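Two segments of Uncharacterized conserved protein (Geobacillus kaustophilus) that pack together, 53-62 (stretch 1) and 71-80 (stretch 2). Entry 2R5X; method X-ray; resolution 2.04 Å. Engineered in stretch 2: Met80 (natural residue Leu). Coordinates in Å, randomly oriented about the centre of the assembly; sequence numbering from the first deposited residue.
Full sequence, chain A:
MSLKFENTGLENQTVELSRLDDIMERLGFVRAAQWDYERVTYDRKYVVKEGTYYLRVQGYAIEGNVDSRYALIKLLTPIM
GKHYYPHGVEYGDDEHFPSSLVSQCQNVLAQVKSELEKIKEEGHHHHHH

Stretch 1, residues 53-62: YYLRVQGYAI
Stretch 2 (71-80) ALIKLLTPIM

One long strand can pair with two successive antiparallel strands if backbone bonding stops, shifts register and resumes, and residues 53-62 and 71-80 of this Geobacillus kaustophilus protein illustrate the principle. Stretch 1 is extended, with phi from -149° at Gly59 to -82° at Ala61 and psi from 101° at Ala61 to 156° at Tyr60. Stretch 2 supplies two strands, one running through Leu75 and one from Ile79 on, joined by a loop. The axes of the long strand and the first strand of stretch 2 approach to 4.4 Å, their directions 133° apart, and together the stretches bury 929 Å². Leu55, Ala61, Ile73, Leu75 and Met80 share one face; Arg56, Tyr60, Lys74 and Ile79 share the other.

Leu72 (phi/psi -97/125; chi1 t, chi2 p) lies beside Ile62. Its O accepts a hydrogen bond from Ile62 N at 2.8 Å, while Leu72 CD2 lies 3.8 Å from CG2 of the poorly ordered Ile62. Ile73 (-108/126; m, m) pairs with Ala61 without hydrogen bonds, their CA atoms 4.7 Å apart. The small Ala61 leaves its CB 4.1 Å from Ile73 CD1. Ile73 CG2 reaches Gly59 CA at 3.7 Å; an ideal CB on that glycine would fall 2.4 Å from Ile73 CG2, a clash, so the absence of a side chain permits the close approach.

Lys74 (-102/117) forms the hydrogen-bonded pair with Tyr60: Lys74 N donates to Tyr60 O at 3.0 Å, and Tyr60 N to Lys74 O at 3.1 Å. Tyr60, chi1 p and chi2 -100°, lays one ring face over Lys74 CB, which stands 3.9 Å from the ring centroid in a CH-pi contact. The lysine, rotamer t, m, t, t, thus offers aliphatic carbon to the ring, while its NZ donates to Leu75 O at 3.0 Å.

Leu75 (-77/143; m, t) faces Gly59 at a CA-CA distance of just 3.9 Å. Its CD2 packs 4.0 Å from CG1 of buried Val57 (chi1 t). Leu76 (-100/178; m, t) begins the loop with its CB directed toward stretch 1: Leu76 N donates to O of Gln58 (t, t, chi3 47°) at 2.8 Å, and Leu76 CD2 rests at the edge of the Tyr60 ring, 3.8 Å from CE1.

Here the register shifts by one, and two waters occupy the space between the backbones. One accepts from Gln58 N at 2.8 Å and lies 2.7 Å from Leu76 O; another lies 2.9 Å from both Arg56 O and Thr77 O, bridging the two carbonyls. Thr77 (-68/123) points away, whereas Pro78 (-65/147) sets its CB 4.4 Å from Val57 CG2.

The second ladder opens at Ile79 (-127/161; chi1 p, chi2 145°), paired with Arg56 (t, t, m, chi4 -165°). Arg56 N donates to Ile79 O at 2.8 Å and Ile79 N to Arg56 O at 3.0 Å. Engineered Met80 (-116/114; t, t, m) ends the stretch in a non-hydrogen-bonded pair with Leu55 (t, p), CA-CA 4.6 Å. Its buried SD lies obliquely to the Tyr53 ring, 4.2 Å from CD1.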

ATOM      1  N   TYR A  53       1.483  13.884   1.154  1.00 31.50           N
ATOM      2  CA  TYR A  53       1.642  12.817   0.187  1.00 21.20           C
ATOM      3  C   TYR A  53       1.336  11.524   0.898  1.00 32.36           C
ATOM      4  O   TYR A  53       1.658  11.366   2.082  1.00 33.81           O
ATOM      5  CB  TYR A  53       3.068  12.782  -0.353  1.00 27.54           C
ATOM      6  CG  TYR A  53       3.414  13.961  -1.223  1.00 25.82           C
ATOM      7  CD1 TYR A  53       3.139  13.945  -2.593  1.00 25.26           C
ATOM      8  CD2 TYR A  53       4.019  15.094  -0.681  1.00 36.78           C
ATOM      9  CE1 TYR A  53       3.461  15.030  -3.398  1.00 30.07           C
ATOM     10  CE2 TYR A  53       4.347  16.183  -1.476  1.00 33.59           C
ATOM     11  CZ  TYR A  53       4.061  16.150  -2.830  1.00 33.56           C
ATOM     12  OH  TYR A  53       4.388  17.235  -3.613  1.00 37.42           O
ATOM     13  N   TYR A  54       0.705  10.598   0.187  1.00 23.44           N
ATOM     14  CA  TYR A  54       0.406   9.303   0.775  1.00 25.75           C
ATOM     15  C   TYR A  54       0.733   8.150  -0.171  1.00 25.17           C
ATOM     16  O   TYR A  54       0.333   8.144  -1.333  1.00 30.83           O
ATOM     17  CB  TYR A  54      -1.037   9.230   1.313  1.00 26.93           C
ATOM     18  CG  TYR A  54      -2.126   9.580   0.316  1.00 21.15           C
ATOM     19  CD1 TYR A  54      -2.757   8.583  -0.435  1.00 35.24           C
ATOM     20  CD2 TYR A  54      -2.545  10.901   0.143  1.00 25.61           C
ATOM     21  CE1 TYR A  54      -3.763   8.897  -1.343  1.00 27.73           C
ATOM     22  CE2 TYR A  54      -3.550  11.228  -0.768  1.00 30.46           C
ATOM     23  CZ  TYR A  54      -4.157  10.220  -1.499  1.00 29.58           C
ATOM     24  OH  TYR A  54      -5.151  10.537  -2.394  1.00 37.81           O
ATOM     25  N   LEU A  55       1.495   7.191   0.342  1.00 26.17           N
ATOM     26  CA  LEU A  55       1.819   5.984  -0.402  1.00 25.77           C
ATOM     27  C   LEU A  55       0.702   4.981  -0.158  1.00 26.05           C
ATOM     28  O   LEU A  55       0.502   4.536   0.966  1.00 20.59           O
ATOM     29  CB  LEU A  55       3.173   5.421   0.056  1.00 23.02           C
ATOM     30  CG  LEU A  55       3.691   4.107  -0.540  1.00 28.32           C
ATOM     31  CD1 LEU A  55       3.743   4.153  -2.070  1.00 26.58           C
ATOM     32  CD2 LEU A  55       5.056   3.773   0.041  1.00 22.34           C
ATOM     33  N   ARG A  56      -0.017   4.623  -1.216  1.00 24.58           N
ATOM     34  CA  ARG A  56      -1.200   3.782  -1.077  1.00 26.23           C
ATOM     35  C   ARG A  56      -0.985   2.390  -1.648  1.00 25.60           C
ATOM     36  O   ARG A  56      -0.676   2.240  -2.831  1.00 27.79           O
ATOM     37  CB  ARG A  56      -2.407   4.453  -1.746  1.00 26.72           C
ATOM     38  CG  ARG A  56      -3.678   3.607  -1.763  1.00 29.22           C
ATOM     39  CD  ARG A  56      -4.932   4.470  -1.936  1.00 21.95           C
ATOM     40  NE  ARG A  56      -5.214   5.284  -0.752  1.00 31.62           N
ATOM     41  CZ  ARG A  56      -6.368   5.902  -0.509  1.00 38.61           C
ATOM     42  NH1 ARG A  56      -7.380   5.804  -1.361  1.00 37.21           N
ATOM     43  NH2 ARG A  56      -6.517   6.614   0.596  1.00 31.08           N
ATOM     44  N   VAL A  57      -1.153   1.382  -0.794  1.00 25.69           N
ATOM     45  CA  VAL A  57      -1.114  -0.026  -1.207  1.00 19.67           C
ATOM     46  C   VAL A  57      -2.521  -0.602  -1.042  1.00 24.63           C
ATOM     47  O   VAL A  57      -3.154  -0.434  -0.005  1.00 23.99           O
ATOM     48  CB  VAL A  57      -0.072  -0.839  -0.404  1.00 26.11           C
ATOM     49  CG1 VAL A  57      -0.101  -2.324  -0.774  1.00 24.86           C
ATOM     50  CG2 VAL A  57       1.327  -0.268  -0.637  1.00 22.61           C
ATOM     51  N   GLN A  58      -3.001  -1.267  -2.085  1.00 25.12           N
ATOM     52  CA  GLN A  58      -4.373  -1.721  -2.134  1.00 22.95           C
ATOM     53  C   GLN A  58      -4.417  -3.136  -2.678  1.00 26.01           C
ATOM     54  O   GLN A  58      -3.591  -3.521  -3.511  1.00 23.15           O
ATOM     55  CB  GLN A  58      -5.177  -0.788  -3.033  1.00 22.38           C
ATOM     56  CG  GLN A  58      -6.649  -0.730  -2.722  1.00 40.55           C
ATOM     57  CD  GLN A  58      -7.350   0.372  -3.480  1.00 40.74           C
ATOM     58  OE1 GLN A  58      -7.154   0.529  -4.683  1.00 31.78           O
ATOM     59  NE2 GLN A  58      -8.184   1.138  -2.782  1.00 22.29           N
ATOM     60  N   GLY A  59      -5.386  -3.903  -2.197  1.00 25.80           N
ATOM     61  CA  GLY A  59      -5.625  -5.249  -2.681  1.00 23.87           C
ATOM     62  C   GLY A  59      -7.099  -5.601  -2.597  1.00 30.89           C
ATOM     63  O   GLY A  59      -7.828  -5.027  -1.793  1.00 27.37           O
ATOM     64  N   TYR A  60      -7.545  -6.532  -3.433  1.00 29.68           N
ATOM     65  CA  TYR A  60      -8.912  -7.040  -3.322  1.00 28.30           C
ATOM     66  C   TYR A  60      -8.943  -8.425  -2.681  1.00 40.06           C
ATOM     67  O   TYR A  60      -7.953  -9.173  -2.740  1.00 31.14           O
ATOM     68  CB  TYR A  60      -9.618  -7.045  -4.681  1.00 22.67           C
ATOM     69  CG  TYR A  60      -8.938  -7.853  -5.776  1.00 40.65           C
ATOM     70  CD1 TYR A  60      -8.151  -7.227  -6.739  1.00 56.49           C
ATOM     71  CD2 TYR A  60      -9.108  -9.237  -5.868  1.00 47.07           C
ATOM     72  CE1 TYR A  60      -7.533  -7.961  -7.755  1.00 59.89           C
ATOM     73  CE2 TYR A  60      -8.496  -9.979  -6.872  1.00 34.87           C
ATOM     74  CZ  TYR A  60      -7.715  -9.333  -7.818  1.00 49.34           C
ATOM     75  OH  TYR A  60      -7.110 -10.063  -8.817  1.00 60.63           O
ATOM     76  N   ALA A  61     -10.081  -8.767  -2.083  1.00 35.31           N
ATOM     77  CA  ALA A  61     -10.271 -10.100  -1.525  1.00 44.81           C
ATOM     78  C   ALA A  61     -10.682 -11.080  -2.625  1.00 46.18           C
ATOM     79  O   ALA A  61     -11.839 -11.104  -3.044  1.00 48.47           O
ATOM     80  CB  ALA A  61     -11.299 -10.067  -0.401  1.00 49.04           C
ATOM     81  N   ILE A  62      -9.715 -11.865  -3.099  1.00 49.44           N
ATOM     82  CA  ILE A  62      -9.943 -12.878  -4.135  1.00 60.35           C
ATOM     83  C   ILE A  62     -10.585 -14.143  -3.531  1.00 68.88           C
ATOM     84  O   ILE A  62     -11.306 -14.876  -4.212  1.00 76.20           O
ATOM     85  CB  ILE A  62      -8.634 -13.177  -4.959  1.00 57.59           C
ATOM     86  CG1 ILE A  62      -8.955 -13.878  -6.291  1.00 72.99           C
ATOM     87  CG2 ILE A  62      -7.588 -13.946  -4.130  1.00 51.66           C
ATOM     88  CD1 ILE A  62      -7.825 -13.841  -7.325  1.00 61.28           C
ATOM     89  N   ALA A  71      -8.744 -13.884   4.735  1.00 69.88           N
ATOM     90  CA  ALA A  71      -9.128 -13.492   3.391  1.00 56.83           C
ATOM     91  C   ALA A  71      -7.859 -13.588   2.571  1.00 44.74           C
ATOM     92  O   ALA A  71      -6.771 -13.352   3.090  1.00 36.62           O
ATOM     93  CB  ALA A  71      -9.670 -12.081   3.376  1.00 53.12           C
ATOM     94  N   LEU A  72      -7.978 -13.976   1.308  1.00 42.98           N
ATOM     95  CA  LEU A  72      -6.816 -13.984   0.431  1.00 50.83           C
ATOM     96  C   LEU A  72      -6.819 -12.694  -0.381  1.00 50.05           C
ATOM     97  O   LEU A  72      -7.806 -12.372  -1.047  1.00 47.01           O
ATOM     98  CB  LEU A  72      -6.789 -15.227  -0.467  1.00 54.06           C
ATOM     99  CG  LEU A  72      -5.455 -15.578  -1.139  1.00 57.71           C
ATOM    100  CD1 LEU A  72      -4.411 -16.031  -0.121  1.00 65.32           C
ATOM    101  CD2 LEU A  72      -5.655 -16.648  -2.204  1.00 58.73           C
ATOM    102  N   ILE A  73      -5.715 -11.955  -0.300  1.00 42.16           N
ATOM    103  CA  ILE A  73      -5.608 -10.630  -0.906  1.00 38.45           C
ATOM    104  C   ILE A  73      -4.687 -10.645  -2.129  1.00 30.27           C
ATOM    105  O   ILE A  73      -3.544 -11.098  -2.059  1.00 41.08           O
ATOM    106  CB  ILE A  73      -5.150  -9.556   0.145  1.00 36.79           C
ATOM    107  CG1 ILE A  73      -6.063  -9.553   1.386  1.00 29.88           C
ATOM    108  CG2 ILE A  73      -5.055  -8.147  -0.468  1.00 26.85           C
ATOM    109  CD1 ILE A  73      -7.568  -9.315   1.114  1.00 25.49           C
ATOM    110  N   LYS A  74      -5.202 -10.173  -3.258  1.00 35.09           N
ATOM    111  CA  LYS A  74      -4.370  -9.942  -4.436  1.00 33.76           C
ATOM    112  C   LYS A  74      -4.083  -8.434  -4.541  1.00 34.06           C
ATOM    113  O   LYS A  74      -4.999  -7.631  -4.721  1.00 29.92           O
ATOM    114  CB  LYS A  74      -5.050 -10.501  -5.698  1.00 36.53           C
ATOM    115  CG  LYS A  74      -4.178 -10.558  -6.960  1.00 44.76           C
ATOM    116  CD  LYS A  74      -4.123  -9.213  -7.688  1.00 60.27           C
ATOM    117  CE  LYS A  74      -3.309  -9.256  -8.956  1.00 62.34           C
ATOM    118  NZ  LYS A  74      -2.987  -7.874  -9.406  1.00 54.26           N
ATOM    119  N   LEU A  75      -2.807  -8.064  -4.437  1.00 27.44           N
ATOM    120  CA  LEU A  75      -2.394  -6.660  -4.428  1.00 26.32           C
ATOM    121  C   LEU A  75      -2.397  -6.027  -5.815  1.00 28.26           C
ATOM    122  O   LEU A  75      -2.056  -6.664  -6.813  1.00 27.70           O
ATOM    123  CB  LEU A  75      -1.010  -6.500  -3.799  1.00 27.61           C
ATOM    124  CG  LEU A  75      -0.765  -6.907  -2.339  1.00 30.87           C
ATOM    125  CD1 LEU A  75       0.708  -6.807  -2.043  1.00 30.93           C
ATOM    126  CD2 LEU A  75      -1.537  -6.041  -1.361  1.00 24.80           C
ATOM    127  N   LEU A  76      -2.786  -4.757  -5.851  1.00 27.97           N
ATOM    128  CA  LEU A  76      -2.830  -3.968  -7.073  1.00 26.75           C
ATOM    129  C   LEU A  76      -1.587  -3.082  -7.155  1.00 28.51           C
ATOM    130  O   LEU A  76      -0.758  -3.094  -6.254  1.00 22.84           O
ATOM    131  CB  LEU A  76      -4.107  -3.124  -7.092  1.00 25.85           C
ATOM    132  CG  LEU A  76      -5.430  -3.900  -6.980  1.00 26.89           C
ATOM    133  CD1 LEU A  76      -6.560  -2.971  -6.568  1.00 29.29           C
ATOM    134  CD2 LEU A  76      -5.783  -4.621  -8.287  1.00 24.55           C
ATOM    135  N   THR A  77      -1.451  -2.329  -8.239  1.00 21.30           N
ATOM    136  CA  THR A  77      -0.302  -1.452  -8.424  1.00 27.00           C
ATOM    137  C   THR A  77      -0.345  -0.310  -7.410  1.00 22.86           C
ATOM    138  O   THR A  77      -1.354   0.407  -7.328  1.00 23.14           O
ATOM    139  CB  THR A  77      -0.253  -0.922  -9.870  1.00 27.20           C
ATOM    140  OG1 THR A  77      -0.224  -2.042 -10.766  1.00 20.86           O
ATOM    141  CG2 THR A  77       0.985  -0.051 -10.115  1.00 18.84           C
ATOM    142  N   PRO A  78       0.728  -0.165  -6.605  1.00 23.77           N
ATOM    143  CA  PRO A  78       0.787   0.910  -5.606  1.00 24.58           C
ATOM    144  C   PRO A  78       0.826   2.282  -6.240  1.00 24.01           C
ATOM    145  O   PRO A  78       1.375   2.443  -7.339  1.00 27.50           O
ATOM    146  CB  PRO A  78       2.100   0.633  -4.867  1.00 23.20           C
ATOM    147  CG  PRO A  78       2.392  -0.805  -5.137  1.00 22.44           C
ATOM    148  CD  PRO A  78       1.940  -1.003  -6.548  1.00 22.66           C
ATOM    149  N   ILE A  79       0.223   3.255  -5.559  1.00 21.65           N
ATOM    150  CA  ILE A  79       0.183   4.632  -6.044  1.00 22.31           C
ATOM    151  C   ILE A  79       0.686   5.620  -4.995  1.00 36.07           C
ATOM    152  O   ILE A  79       0.763   5.283  -3.810  1.00 35.23           O
ATOM    153  CB  ILE A  79      -1.238   5.065  -6.543  1.00 27.94           C
ATOM    154  CG1 ILE A  79      -2.272   5.051  -5.410  1.00 22.02           C
ATOM    155  CG2 ILE A  79      -1.702   4.196  -7.702  1.00 24.43           C
ATOM    156  CD1 ILE A  79      -3.313   6.148  -5.521  1.00 34.55           C
ATOM    157  N   MET A  80       1.055   6.822  -5.444  1.00 30.98           N
ATOM    158  CA  MET A  80       1.284   7.945  -4.534  1.00 29.91           C
ATOM    159  C   MET A  80       0.277   9.046  -4.820  1.00 28.22           C
ATOM    160  O   MET A  80       0.284   9.645  -5.900  1.00 34.44           O
ATOM    161  CB  MET A  80       2.710   8.504  -4.634  1.00 26.39           C
ATOM    162  CG  MET A  80       3.185   9.172  -3.341  1.00 30.33           C
ATOM    163  SD  MET A  80       4.680  10.181  -3.434  1.00 27.68           S
ATOM    164  CE  MET A  80       5.786   9.241  -4.430  1.00 76.31           C
TER
HETATM  165  O   HOH W   1      -2.551   1.060  -4.746  1.00 28.05           O
HETATM  166  O   HOH W   2      -1.329  -1.342  -4.344  1.00 30.39           O